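Local coordinates for protein trichothecene 3-O-acetyltransferase (Gibberella zeae, PDB 3B30) that probably transfers an acetyl group from acetyl coenzyme A to the 3-hydroxyl of trichothecene mycotoxins, at residues D160-D165 and A381-W386; T287-A292 and T373-S378; H315-G320 and A331-S336. All coordinates share one frame; numbering follows the deposited sequence. Where two conformers were deposited one is given.

Interaction 1 of 3, residues D160-D165 and A381-W386; sequences DMVGQD and AKVGLW. With ETB (Ethyl Coenzyme A), chain B.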
loop_
_atom_site.group_PDB
_atom_site.type_symbol
_atom_site.label_atom_id
_atom_site.label_comp_id
_atom_site.label_asym_id
_atom_site.label_seq_id
_atom_site.Cartn_x
_atom_site.Cartn_y
_atom_site.Cartn_z
ATOM N N ASP A 160 -5.487 -1.676 -5.730
ATOM C CA ASP A 160 -4.662 -1.822 -4.505
ATOM C C ASP A 160 -3.205 -1.983 -4.954
ATOM O O ASP A 160 -2.897 -1.904 -6.171
ATOM C CB ASP A 160 -5.153 -2.991 -3.588
ATOM C CG ASP A 160 -5.252 -4.328 -4.330
ATOM O OD1 ASP A 160 -4.506 -4.528 -5.306
ATOM O OD2 ASP A 160 -6.091 -5.167 -3.981
ATOM N N MET A 161 -2.287 -2.221 -4.020
ATOM C CA MET A 161 -0.907 -2.275 -4.415
ATOM C C MET A 161 -0.560 -3.546 -5.206
ATOM O O MET A 161 0.356 -3.545 -6.034
ATOM C CB MET A 161 0.030 -2.054 -3.214
ATOM C CG MET A 161 1.510 -2.102 -3.585
ATOM S SD MET A 161 2.047 -0.987 -4.934
ATOM C CE MET A 161 2.530 0.481 -4.060
ATOM N N VAL A 162 -1.278 -4.630 -4.944
ATOM C CA VAL A 162 -1.079 -5.860 -5.744
ATOM C C VAL A 162 -1.515 -5.582 -7.200
ATOM O O VAL A 162 -0.799 -5.957 -8.160
ATOM C CB VAL A 162 -1.803 -7.078 -5.125
ATOM C CG1 VAL A 162 -1.899 -8.271 -6.147
ATOM C CG2 VAL A 162 -1.037 -7.505 -3.825
ATOM N N GLY A 163 -2.667 -4.920 -7.351
ATOM C CA GLY A 163 -3.144 -4.510 -8.689
ATOM C C GLY A 163 -2.200 -3.504 -9.356
ATOM O O GLY A 163 -1.902 -3.624 -10.546
ATOM N N GLN A 164 -1.722 -2.516 -8.585
ATOM C CA GLN A 164 -0.734 -1.545 -9.091
ATOM C C GLN A 164 0.572 -2.229 -9.553
ATOM O O GLN A 164 1.152 -1.885 -10.588
ATOM C CB GLN A 164 -0.437 -0.515 -7.999
ATOM C CG GLN A 164 0.465 0.651 -8.437
ATOM C CD GLN A 164 0.317 1.825 -7.496
ATOM O OE1 GLN A 164 -0.736 1.971 -6.868
ATOM N NE2 GLN A 164 1.353 2.684 -7.404
ATOM N N ASP A 165 1.034 -3.222 -8.788
ATOM C CA ASP A 165 2.215 -3.987 -9.187
ATOM C C ASP A 165 1.976 -4.689 -10.535
ATOM O O ASP A 165 2.856 -4.708 -11.406
ATOM C CB ASP A 165 2.540 -5.045 -8.104
ATOM C CG ASP A 165 3.821 -5.854 -8.405
ATOM O OD1 ASP A 165 4.787 -5.298 -8.952
ATOM O OD2 ASP A 165 3.875 -7.054 -8.034
ATOM N N ALA A 381 5.230 -6.369 1.009
ATOM C CA ALA A 381 6.471 -7.164 0.969
ATOM C C ALA A 381 6.499 -8.112 -0.227
ATOM O O ALA A 381 7.555 -8.287 -0.842
ATOM C CB ALA A 381 6.671 -7.960 2.282
ATOM N N LYS A 382 5.346 -8.707 -0.553
ATOM C CA LYS A 382 5.249 -9.760 -1.609
ATOM C C LYS A 382 5.144 -9.256 -3.060
ATOM O O LYS A 382 5.122 -10.068 -3.998
ATOM C CB LYS A 382 4.052 -10.682 -1.341
ATOM C CG LYS A 382 2.679 -10.009 -1.590
ATOM C CD LYS A 382 1.546 -10.958 -1.212
ATOM C CE LYS A 382 0.195 -10.414 -1.617
ATOM N NZ LYS A 382 -0.552 -11.406 -2.420
ATOM N N VAL A 383 5.055 -7.942 -3.260
ATOM C CA VAL A 383 4.938 -7.446 -4.636
ATOM C C VAL A 383 6.290 -7.462 -5.368
ATOM O O VAL A 383 7.335 -7.514 -4.726
ATOM C CB VAL A 383 4.166 -6.094 -4.774
ATOM C CG1 VAL A 383 2.800 -6.163 -4.067
ATOM C CG2 VAL A 383 4.990 -4.867 -4.299
ATOM N N GLY A 384 6.258 -7.399 -6.702
ATOM C CA GLY A 384 7.423 -7.779 -7.519
ATOM C C GLY A 384 8.301 -6.673 -8.050
ATOM O O GLY A 384 9.138 -6.921 -8.913
ATOM N N LEU A 385 8.164 -5.467 -7.493
ATOM C CA LEU A 385 8.794 -4.252 -8.066
ATOM C C LEU A 385 10.308 -4.263 -8.182
ATOM O O LEU A 385 10.867 -3.599 -9.085
ATOM C CB LEU A 385 8.323 -2.977 -7.346
ATOM C CG LEU A 385 6.840 -2.623 -7.544
ATOM C CD1 LEU A 385 6.303 -1.880 -6.348
ATOM C CD2 LEU A 385 6.660 -1.794 -8.847
ATOM N N TRP A 386 10.986 -5.010 -7.299
ATOM C CA TRP A 386 12.450 -5.144 -7.371
ATOM C C TRP A 386 12.949 -5.780 -8.676
ATOM O O TRP A 386 14.140 -5.674 -9.003
ATOM C CB TRP A 386 13.009 -5.953 -6.184
ATOM C CG TRP A 386 13.062 -5.187 -4.907
ATOM C CD1 TRP A 386 12.064 -5.084 -3.975
ATOM C CD2 TRP A 386 14.153 -4.403 -4.417
ATOM N NE1 TRP A 386 12.479 -4.292 -2.926
ATOM C CE2 TRP A 386 13.760 -3.874 -3.161
ATOM C CE3 TRP A 386 15.437 -4.114 -4.902
ATOM C CZ2 TRP A 386 14.603 -3.038 -2.381
ATOM C CZ3 TRP A 386 16.281 -3.293 -4.111
ATOM C CH2 TRP A 386 15.859 -2.784 -2.869
HETATM N N1A ETB B . 4.771 -25.029 7.203
HETATM C C2A ETB B . 5.479 -23.944 7.565
HETATM N N3A ETB B . 5.310 -22.759 6.968
HETATM C C4A ETB B . 4.409 -22.611 6.018
HETATM C C5A ETB B . 3.681 -23.689 5.618
HETATM C C6A ETB B . 3.871 -24.939 6.215
HETATM N N6A ETB B . 3.289 -26.029 5.776
HETATM N N7A ETB B . 2.915 -23.270 4.646
HETATM C C8A ETB B . 3.133 -21.984 4.413
HETATM N N9A ETB B . 4.072 -21.568 5.260
HETATM C C1B ETB B . 4.702 -20.271 5.326
HETATM C C2B ETB B . 5.579 -19.993 4.133
HETATM O O2B ETB B . 6.748 -20.687 4.159
HETATM C C3B ETB B . 5.690 -18.494 4.185
HETATM O O3B ETB B . 6.631 -18.190 5.128
HETATM P P3B ETB B . 7.819 -17.279 4.917
HETATM O O7A ETB B . 8.655 -18.107 4.243
HETATM O O8A ETB B . 7.507 -16.215 4.069
HETATM O O9A ETB B . 8.296 -16.901 6.197
HETATM C C4B ETB B . 4.366 -18.136 4.760
HETATM O O4B ETB B . 3.778 -19.258 5.285
HETATM C C5B ETB B . 3.514 -17.539 3.680
HETATM O O5B ETB B . 2.279 -17.193 4.141
HETATM P P1A ETB B . 1.377 -16.151 3.437
HETATM O O1A ETB B . 0.242 -16.109 4.334
HETATM O O2A ETB B . 1.042 -16.557 2.097
HETATM O O3A ETB B . 2.127 -14.809 3.230
HETATM P P2A ETB B . 2.707 -13.813 4.238
HETATM O O4A ETB B . 3.951 -13.527 3.698
HETATM O O5A ETB B . 2.635 -14.337 5.515
HETATM O O6A ETB B . 1.799 -12.570 4.164
HETATM C CBP ETB B . -0.156 -11.281 3.989
HETATM C CCP ETB B . 0.471 -12.568 4.522
HETATM C CDP ETB B . -1.506 -11.185 4.600
HETATM C CEP ETB B . 0.567 -9.999 4.304
HETATM C CAP ETB B . -0.178 -11.367 2.470
HETATM O OAP ETB B . -0.762 -12.520 2.047
HETATM C C9P ETB B . -0.825 -10.155 1.881
HETATM O O9P ETB B . -2.146 -10.250 1.705
HETATM N N8P ETB B . -0.094 -9.087 1.655
HETATM C C7P ETB B . -0.507 -7.916 0.953
HETATM C C6P ETB B . -1.330 -6.911 1.727
HETATM C C5P ETB B . -1.765 -5.755 0.856
HETATM O O5P ETB B . -2.316 -5.883 -0.260
HETATM N N4P ETB B . -1.475 -4.603 1.347
HETATM C C3P ETB B . -2.318 -3.462 1.173
#

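Interaction 2 of 3, residues T287-A292 and T373-S378; sequences TEFCRA and TSVMLS. With ETB (Ethyl Coenzyme A), chain B.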
loop_
_atom_site.group_PDB
_atom_site.type_symbol
_atom_site.label_atom_id
_atom_site.label_comp_id
_atom_site.label_asym_id
_atom_site.label_seq_id
_atom_site.Cartn_x
_atom_site.Cartn_y
_atom_site.Cartn_z
ATOM N N THR A 287 -6.194 -2.131 22.395
ATOM C CA THR A 287 -5.370 -1.919 21.222
ATOM C C THR A 287 -5.889 -2.833 20.102
ATOM O O THR A 287 -6.174 -4.011 20.338
ATOM C CB THR A 287 -3.858 -2.121 21.499
ATOM O OG1 THR A 287 -3.106 -1.887 20.294
ATOM C CG2 THR A 287 -3.543 -3.514 22.030
ATOM N N GLU A 288 -6.057 -2.251 18.910
ATOM C CA GLU A 288 -6.483 -3.012 17.722
ATOM C C GLU A 288 -5.397 -3.019 16.643
ATOM O O GLU A 288 -4.906 -1.973 16.263
ATOM C CB GLU A 288 -7.770 -2.443 17.125
ATOM C CG GLU A 288 -8.382 -3.368 16.046
ATOM C CD GLU A 288 -9.708 -2.869 15.557
ATOM O OE1 GLU A 288 -9.781 -1.683 15.196
ATOM O OE2 GLU A 288 -10.672 -3.647 15.509
ATOM N N PHE A 289 -5.054 -4.207 16.151
ATOM C CA PHE A 289 -4.170 -4.320 14.991
ATOM C C PHE A 289 -5.076 -4.517 13.787
ATOM O O PHE A 289 -5.930 -5.403 13.793
ATOM C CB PHE A 289 -3.212 -5.516 15.137
ATOM C CG PHE A 289 -2.028 -5.493 14.176
ATOM C CD1 PHE A 289 -0.783 -5.036 14.601
ATOM C CD2 PHE A 289 -2.160 -5.953 12.854
ATOM C CE1 PHE A 289 0.331 -5.042 13.737
ATOM C CE2 PHE A 289 -1.041 -5.959 11.980
ATOM C CZ PHE A 289 0.200 -5.488 12.439
ATOM N N CYS A 290 -4.893 -3.671 12.770
ATOM C CA CYS A 290 -5.622 -3.793 11.525
ATOM C C CYS A 290 -4.616 -4.164 10.451
ATOM O O CYS A 290 -3.680 -3.416 10.169
ATOM C CB CYS A 290 -6.300 -2.473 11.153
ATOM S SG CYS A 290 -7.388 -1.803 12.441
ATOM N N ARG A 291 -4.787 -5.336 9.865
ATOM C CA ARG A 291 -3.787 -5.810 8.916
ATOM C C ARG A 291 -4.370 -5.952 7.493
ATOM O O ARG A 291 -5.357 -6.659 7.298
ATOM C CB ARG A 291 -3.262 -7.151 9.387
ATOM C CG ARG A 291 -2.008 -7.591 8.638
ATOM C CD ARG A 291 -1.761 -9.085 8.907
ATOM N NE ARG A 291 -0.420 -9.524 8.509
ATOM C CZ ARG A 291 0.053 -10.754 8.706
ATOM N NH1 ARG A 291 -0.711 -11.650 9.287
ATOM N NH2 ARG A 291 1.290 -11.070 8.341
ATOM N N ALA A 292 -3.737 -5.303 6.513
ATOM C CA ALA A 292 -4.178 -5.408 5.121
ATOM C C ALA A 292 -3.870 -6.797 4.570
ATOM O O ALA A 292 -2.769 -7.368 4.791
ATOM C CB ALA A 292 -3.549 -4.345 4.239
ATOM N N THR A 373 -3.796 4.158 19.889
ATOM C CA THR A 373 -3.450 2.812 20.399
ATOM C C THR A 373 -3.431 1.682 19.365
ATOM O O THR A 373 -3.085 0.531 19.697
ATOM C CB THR A 373 -4.454 2.382 21.449
ATOM O OG1 THR A 373 -5.780 2.620 20.949
ATOM C CG2 THR A 373 -4.233 3.148 22.753
ATOM N N SER A 374 -3.841 2.004 18.145
ATOM C CA SER A 374 -3.963 1.026 17.071
ATOM C C SER A 374 -2.672 0.876 16.290
ATOM O O SER A 374 -1.740 1.637 16.473
ATOM C CB SER A 374 -5.092 1.415 16.099
ATOM O OG SER A 374 -6.382 1.323 16.707
ATOM N N VAL A 375 -2.648 -0.130 15.413
ATOM C CA VAL A 375 -1.653 -0.237 14.344
ATOM C C VAL A 375 -2.433 -0.550 13.086
ATOM O O VAL A 375 -3.219 -1.487 13.069
ATOM C CB VAL A 375 -0.634 -1.384 14.595
ATOM C CG1 VAL A 375 0.295 -1.530 13.405
ATOM C CG2 VAL A 375 0.163 -1.154 15.872
ATOM N N MET A 376 -2.239 0.248 12.038
ATOM C CA MET A 376 -2.895 0.002 10.766
ATOM C C MET A 376 -1.782 -0.268 9.760
ATOM O O MET A 376 -1.206 0.674 9.205
ATOM C CB MET A 376 -3.726 1.209 10.333
ATOM C CG MET A 376 -4.762 1.659 11.393
ATOM S SD MET A 376 -5.525 3.270 11.067
ATOM C CE MET A 376 -4.137 4.388 11.293
ATOM N N LEU A 377 -1.502 -1.548 9.533
ATOM C CA LEU A 377 -0.342 -1.978 8.749
ATOM C C LEU A 377 -0.752 -2.575 7.411
ATOM O O LEU A 377 -1.627 -3.441 7.368
ATOM C CB LEU A 377 0.501 -3.023 9.515
ATOM C CG LEU A 377 1.597 -3.797 8.715
ATOM C CD1 LEU A 377 2.701 -2.898 8.185
ATOM C CD2 LEU A 377 2.196 -4.938 9.517
ATOM N N SER A 378 -0.097 -2.086 6.355
ATOM C CA SER A 378 -0.245 -2.623 4.998
ATOM C C SER A 378 1.105 -3.117 4.457
ATOM O O SER A 378 2.022 -2.330 4.177
ATOM C CB SER A 378 -0.877 -1.594 4.043
ATOM O OG SER A 378 -1.151 -2.203 2.785
HETATM N N1A ETB B . 4.771 -25.029 7.203
HETATM C C2A ETB B . 5.479 -23.944 7.565
HETATM N N3A ETB B . 5.310 -22.759 6.968
HETATM C C4A ETB B . 4.409 -22.611 6.018
HETATM C C5A ETB B . 3.681 -23.689 5.618
HETATM C C6A ETB B . 3.871 -24.939 6.215
HETATM N N6A ETB B . 3.289 -26.029 5.776
HETATM N N7A ETB B . 2.915 -23.270 4.646
HETATM C C8A ETB B . 3.133 -21.984 4.413
HETATM N N9A ETB B . 4.072 -21.568 5.260
HETATM C C1B ETB B . 4.702 -20.271 5.326
HETATM C C2B ETB B . 5.579 -19.993 4.133
HETATM O O2B ETB B . 6.748 -20.687 4.159
HETATM C C3B ETB B . 5.690 -18.494 4.185
HETATM O O3B ETB B . 6.631 -18.190 5.128
HETATM P P3B ETB B . 7.819 -17.279 4.917
HETATM O O7A ETB B . 8.655 -18.107 4.243
HETATM O O8A ETB B . 7.507 -16.215 4.069
HETATM O O9A ETB B . 8.296 -16.901 6.197
HETATM C C4B ETB B . 4.366 -18.136 4.760
HETATM O O4B ETB B . 3.778 -19.258 5.285
HETATM C C5B ETB B . 3.514 -17.539 3.680
HETATM O O5B ETB B . 2.279 -17.193 4.141
HETATM P P1A ETB B . 1.377 -16.151 3.437
HETATM O O1A ETB B . 0.242 -16.109 4.334
HETATM O O2A ETB B . 1.042 -16.557 2.097
HETATM O O3A ETB B . 2.127 -14.809 3.230
HETATM P P2A ETB B . 2.707 -13.813 4.238
HETATM O O4A ETB B . 3.951 -13.527 3.698
HETATM O O5A ETB B . 2.635 -14.337 5.515
HETATM O O6A ETB B . 1.799 -12.570 4.164
HETATM C CBP ETB B . -0.156 -11.281 3.989
HETATM C CCP ETB B . 0.471 -12.568 4.522
HETATM C CDP ETB B . -1.506 -11.185 4.600
HETATM C CEP ETB B . 0.567 -9.999 4.304
HETATM C CAP ETB B . -0.178 -11.367 2.470
HETATM O OAP ETB B . -0.762 -12.520 2.047
HETATM C C9P ETB B . -0.825 -10.155 1.881
HETATM O O9P ETB B . -2.146 -10.250 1.705
HETATM N N8P ETB B . -0.094 -9.087 1.655
HETATM C C7P ETB B . -0.507 -7.916 0.953
HETATM C C6P ETB B . -1.330 -6.911 1.727
HETATM C C5P ETB B . -1.765 -5.755 0.856
HETATM O O5P ETB B . -2.316 -5.883 -0.260
HETATM N N4P ETB B . -1.475 -4.603 1.347
HETATM C C3P ETB B . -2.318 -3.462 1.173
HETATM O O HOH W 1 -6.725 0.593 19.170
#

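Interaction 3 of 3, residues H315-G320 and A331-S336; sequences HNSTIG and ASRLRS. With ETB (Ethyl Coenzyme A), chain B.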
loop_
_atom_site.group_PDB
_atom_site.type_symbol
_atom_site.label_atom_id
_atom_site.label_comp_id
_atom_site.label_asym_id
_atom_site.label_seq_id
_atom_site.Cartn_x
_atom_site.Cartn_y
_atom_site.Cartn_z
ATOM N N HIS A 315 -7.617 -7.508 15.167
ATOM C CA HIS A 315 -7.035 -8.226 16.299
ATOM C C HIS A 315 -7.117 -7.299 17.497
ATOM O O HIS A 315 -6.477 -6.248 17.514
ATOM C CB HIS A 315 -5.592 -8.610 15.994
ATOM C CG HIS A 315 -5.448 -9.331 14.691
ATOM N ND1 HIS A 315 -5.218 -8.670 13.499
ATOM C CD2 HIS A 315 -5.569 -10.644 14.381
ATOM C CE1 HIS A 315 -5.181 -9.552 12.514
ATOM N NE2 HIS A 315 -5.378 -10.753 13.019
ATOM N N ASN A 316 -7.940 -7.673 18.470
ATOM C CA ASN A 316 -8.221 -6.786 19.595
ATOM C C ASN A 316 -7.725 -7.359 20.923
ATOM O O ASN A 316 -7.942 -8.510 21.216
ATOM C CB ASN A 316 -9.702 -6.471 19.650
ATOM C CG ASN A 316 -10.123 -5.565 18.524
ATOM O OD1 ASN A 316 -10.019 -4.357 18.638
ATOM N ND2 ASN A 316 -10.563 -6.151 17.407
ATOM N N SER A 317 -7.043 -6.529 21.688
ATOM C CA SER A 317 -6.419 -6.947 22.931
ATOM C C SER A 317 -6.197 -5.701 23.775
ATOM O O SER A 317 -6.881 -4.678 23.591
ATOM C CB SER A 317 -5.089 -7.660 22.608
ATOM O OG SER A 317 -4.511 -8.279 23.738
ATOM N N THR A 318 -5.240 -5.757 24.698
ATOM C CA THR A 318 -4.888 -4.566 25.450
ATOM C C THR A 318 -3.417 -4.307 25.303
ATOM O O THR A 318 -2.645 -5.204 24.975
ATOM C CB THR A 318 -5.254 -4.661 26.961
ATOM O OG1 THR A 318 -4.538 -5.739 27.548
ATOM C CG2 THR A 318 -6.762 -4.883 27.161
ATOM N N ILE A 319 -3.034 -3.057 25.492
ATOM C CA ILE A 319 -1.643 -2.653 25.352
ATOM C C ILE A 319 -0.694 -3.500 26.222
ATOM O O ILE A 319 0.390 -3.929 25.773
ATOM C CB ILE A 319 -1.535 -1.112 25.662
ATOM C CG1 ILE A 319 -2.212 -0.313 24.536
ATOM C CG2 ILE A 319 -0.111 -0.686 25.966
ATOM C CD1 ILE A 319 -1.402 -0.217 23.287
ATOM N N GLY A 320 -1.089 -3.724 27.476
ATOM C CA GLY A 320 -0.251 -4.505 28.407
ATOM C C GLY A 320 -0.161 -5.986 28.038
ATOM O O GLY A 320 0.903 -6.583 28.166
ATOM N N ALA A 331 2.140 -13.308 17.184
ATOM C CA ALA A 331 2.100 -13.767 15.773
ATOM C C ALA A 331 0.945 -14.724 15.532
ATOM O O ALA A 331 0.345 -14.724 14.451
ATOM C CB ALA A 331 3.422 -14.411 15.353
ATOM N N SER A 332 0.641 -15.561 16.531
ATOM C CA SER A 332 -0.491 -16.475 16.445
ATOM C C SER A 332 -1.819 -15.739 16.265
ATOM O O SER A 332 -2.684 -16.213 15.528
ATOM C CB SER A 332 -0.548 -17.427 17.666
ATOM O OG SER A 332 0.620 -18.245 17.734
ATOM N N ARG A 333 -2.004 -14.603 16.958
ATOM C CA ARG A 333 -3.247 -13.805 16.774
ATOM C C ARG A 333 -3.408 -13.432 15.286
ATOM O O ARG A 333 -4.497 -13.530 14.729
ATOM C CB ARG A 333 -3.177 -12.500 17.566
ATOM C CG ARG A 333 -3.091 -12.688 19.098
ATOM C CD ARG A 333 -2.874 -11.323 19.794
ATOM N NE ARG A 333 -2.703 -11.442 21.252
ATOM C CZ ARG A 333 -3.720 -11.414 22.122
ATOM N NH1 ARG A 333 -4.967 -11.345 21.672
ATOM N NH2 ARG A 333 -3.498 -11.536 23.436
ATOM N N LEU A 334 -2.318 -12.976 14.676
ATOM C CA LEU A 334 -2.349 -12.519 13.281
ATOM C C LEU A 334 -2.701 -13.663 12.327
ATOM O O LEU A 334 -3.663 -13.565 11.565
ATOM C CB LEU A 334 -1.021 -11.844 12.902
ATOM C CG LEU A 334 -0.678 -10.609 13.756
ATOM C CD1 LEU A 334 0.596 -9.944 13.291
ATOM C CD2 LEU A 334 -1.806 -9.587 13.805
ATOM N N ARG A 335 -1.952 -14.761 12.436
ATOM C CA ARG A 335 -2.094 -15.923 11.546
ATOM C C ARG A 335 -3.485 -16.573 11.689
ATOM O O ARG A 335 -4.039 -17.083 10.704
ATOM C CB ARG A 335 -0.966 -16.942 11.864
ATOM C CG ARG A 335 -1.012 -18.287 11.118
ATOM C CD ARG A 335 -1.068 -18.136 9.566
ATOM N NE ARG A 335 -0.092 -17.180 9.037
ATOM C CZ ARG A 335 0.153 -16.997 7.733
ATOM N NH1 ARG A 335 1.018 -16.075 7.335
ATOM N NH2 ARG A 335 -0.489 -17.714 6.825
ATOM N N SER A 336 -4.052 -16.517 12.898
ATOM C CA SER A 336 -5.385 -17.087 13.166
ATOM C C SER A 336 -6.529 -16.535 12.272
ATOM O O SER A 336 -7.542 -17.204 12.087
ATOM C CB SER A 336 -5.764 -16.937 14.653
ATOM O OG SER A 336 -6.228 -15.616 14.944
HETATM N N1A ETB B . 4.771 -25.029 7.203
HETATM C C2A ETB B . 5.479 -23.944 7.565
HETATM N N3A ETB B . 5.310 -22.759 6.968
HETATM C C4A ETB B . 4.409 -22.611 6.018
HETATM C C5A ETB B . 3.681 -23.689 5.618
HETATM C C6A ETB B . 3.871 -24.939 6.215
HETATM N N6A ETB B . 3.289 -26.029 5.776
HETATM N N7A ETB B . 2.915 -23.270 4.646
HETATM C C8A ETB B . 3.133 -21.984 4.413
HETATM N N9A ETB B . 4.072 -21.568 5.260
HETATM C C1B ETB B . 4.702 -20.271 5.326
HETATM C C2B ETB B . 5.579 -19.993 4.133
HETATM O O2B ETB B . 6.748 -20.687 4.159
HETATM C C3B ETB B . 5.690 -18.494 4.185
HETATM O O3B ETB B . 6.631 -18.190 5.128
HETATM P P3B ETB B . 7.819 -17.279 4.917
HETATM O O7A ETB B . 8.655 -18.107 4.243
HETATM O O8A ETB B . 7.507 -16.215 4.069
HETATM O O9A ETB B . 8.296 -16.901 6.197
HETATM C C4B ETB B . 4.366 -18.136 4.760
HETATM O O4B ETB B . 3.778 -19.258 5.285
HETATM C C5B ETB B . 3.514 -17.539 3.680
HETATM O O5B ETB B . 2.279 -17.193 4.141
HETATM P P1A ETB B . 1.377 -16.151 3.437
HETATM O O1A ETB B . 0.242 -16.109 4.334
HETATM O O2A ETB B . 1.042 -16.557 2.097
HETATM O O3A ETB B . 2.127 -14.809 3.230
HETATM P P2A ETB B . 2.707 -13.813 4.238
HETATM O O4A ETB B . 3.951 -13.527 3.698
HETATM O O5A ETB B . 2.635 -14.337 5.515
HETATM O O6A ETB B . 1.799 -12.570 4.164
HETATM C CBP ETB B . -0.156 -11.281 3.989
HETATM C CCP ETB B . 0.471 -12.568 4.522
HETATM C CDP ETB B . -1.506 -11.185 4.600
HETATM C CEP ETB B . 0.567 -9.999 4.304
HETATM C CAP ETB B . -0.178 -11.367 2.470
HETATM O OAP ETB B . -0.762 -12.520 2.047
HETATM C C9P ETB B . -0.825 -10.155 1.881
HETATM O O9P ETB B . -2.146 -10.250 1.705
HETATM N N8P ETB B . -0.094 -9.087 1.655
HETATM C C7P ETB B . -0.507 -7.916 0.953
HETATM C C6P ETB B . -1.330 -6.911 1.727
HETATM C C5P ETB B . -1.765 -5.755 0.856
HETATM O O5P ETB B . -2.316 -5.883 -0.260
HETATM N N4P ETB B . -1.475 -4.603 1.347
HETATM C C3P ETB B . -2.318 -3.462 1.173
HETATM O O HOH W 2 -6.085 -10.459 19.192
HETATM O O HOH W 3 -6.238 -10.252 24.657
#

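Interaction 1 of 3, residues D160-D165 and A381-W386
Lys382 is the first residue of 381-386 to meet the helix: its CE lies against Val162 CG2 at 3.9 Å, the two side chains crossing at a slant. The same carbon passes 3.5 Å from N8P of ethyl coenzyme A, while NZ forms a salt bridge with Asp294. The long lysine gives its methylenes to valine and ligand and keeps its charge for an acid. Val383 follows and points into the contact, its CB 3.4 Å from Asp165 OD2. Its CG1 stands anti to the carbonyl carbon (chi1 -52°), which carries it 4.1 Å from Val162 CG2 and 4.3 Å from Met161 CG; branched and apolar, valine packs against both. Gly384 offers its N-H to Asp165 OD2 at 2.8 Å, a nearly straight bond (163° at the hydrogen) that meets the carboxylate from above its plane. Having no side chain, glycine lets the acid come close. Arg169 forms a salt bridge to OD2 and Tyr388 OH bonds to OD1, so the buried carboxylate is held at both oxygens. Leu385 lays its apolar branch alongside, CG 3.7 Å from Asp165 OD1. Asp160, the aspartate of the HXXXD motif of such acyltransferases, caps the helix through Gly163 N; its salt bridge with Arg296 is, as in relatives, probably structural. The loop covers the first turn of helix 161-176, Leu385 resting on Ile23 of strand 20-28 and Val400 of strand 399-401.

Interaction 2 of 3, residues T287-A292 and T373-S378
Leu377, Val375 and Phe289 bury the most surface here, and they meet on one face of the sheet, where the Phe289 ring leans across from strand 287-292 to lie beside both aliphatic chains. With CG anti to the backbone N (chi1 -165°), the ring swings over the neighbouring strand. Its CE1 approaches Val375 CG1 at 3.5 Å, obliquely to the ring plane, and its CZ meets Leu377 CD2 at 3.6 Å, at the ring edge. A flat ring can thus serve two neighbours on one strand, while beta-branched valine favours the extended backbone. Helix 261-277 covers this face: Trp270 meets the Phe289 ring and touches Val375, and Ser266 touches Leu377.

Beneath these side chains the backbones bond in parallel register. Leu377 N gives to Cys290 O at 2.9 Å and Leu377 O accepts from Ala292 N at 2.9 Å, so this residue is pinned at both its polar atoms. Val375 is held likewise, its N bonded to Glu288 O at 3.0 Å and its O to Cys290 N at 2.8 Å. Cys290 and Met376 pack more loosely on the other face. One residue bonding to the two that flank its opposite number is the signature of parallel pairing; it joins two inner strands of the mixed seven-stranded sheet. Their C-terminal ends, at Ala292 and Ser378, border ethyl coenzyme A, consistent with the coenzyme A-dependent acyltransferase fold.

Interaction 3 of 3, residues H315-G320 and A331-S336
The imidazole of His315 carries a methyl of Leu334 on one face: Leu334 CD2 sits over the ring, 3.6 Å from its centroid and only 11° off the normal, a CH-pi contact. His315 reaches it because its CG stands anti to the carbonyl carbon (chi1 -52°), directing the ring at the helix. His315 CD2 also approaches Arg333 O at 3.1 Å, a carbonyl that already accepts from Ser336 OG. On its strand side, ND1 makes a weak hydrogen bond to Phe289 O, which helps set the ring's rotation.

Arg333 runs extended from CG to NE and then turns its guanidinium at chi4 (-89°), presenting a face to Ser317 OG, 3.4 Å from NH2. The angle is too poor for a direct bond; instead one water joins Ser317 OG to NH2, and a second, bonded to NH1, reaches Asn316 O weakly. The charge is paired through NE with Glu325. Small serine and long arginine suit this watery end. Arg335 binds O1A of ethyl coenzyme A through NH1 and NH2 and pairs through NE with Asp263. Helix segment 331-335 runs roughly antiparallel to strand segment 315-318, part of an outermost strand, with helix 261-277 beside it and Leu334 reaching strand 286-294.

In the fold
Interactions 1 and 2 are buried, whereas interaction 3 lies partly at the surface, farther from the centre of the chain. Interactions 2 and 3 share a sheet: strands 286-294 and 310-318 are neighbours, and Phe289 N bonds to His315 O. Interaction 1 instead joins the helix of the N-terminal family region to the loop that continues from strand 375-379. Chemistry follows place. The strand pair relies on regular backbone bonds under an aromatic and aliphatic layer, the helix and loop on one backbone-to-carboxylate bond among apolar side chains, and the outer contact on a CH-pi contact and water bridges. All three sets of segments border ethyl coenzyme A.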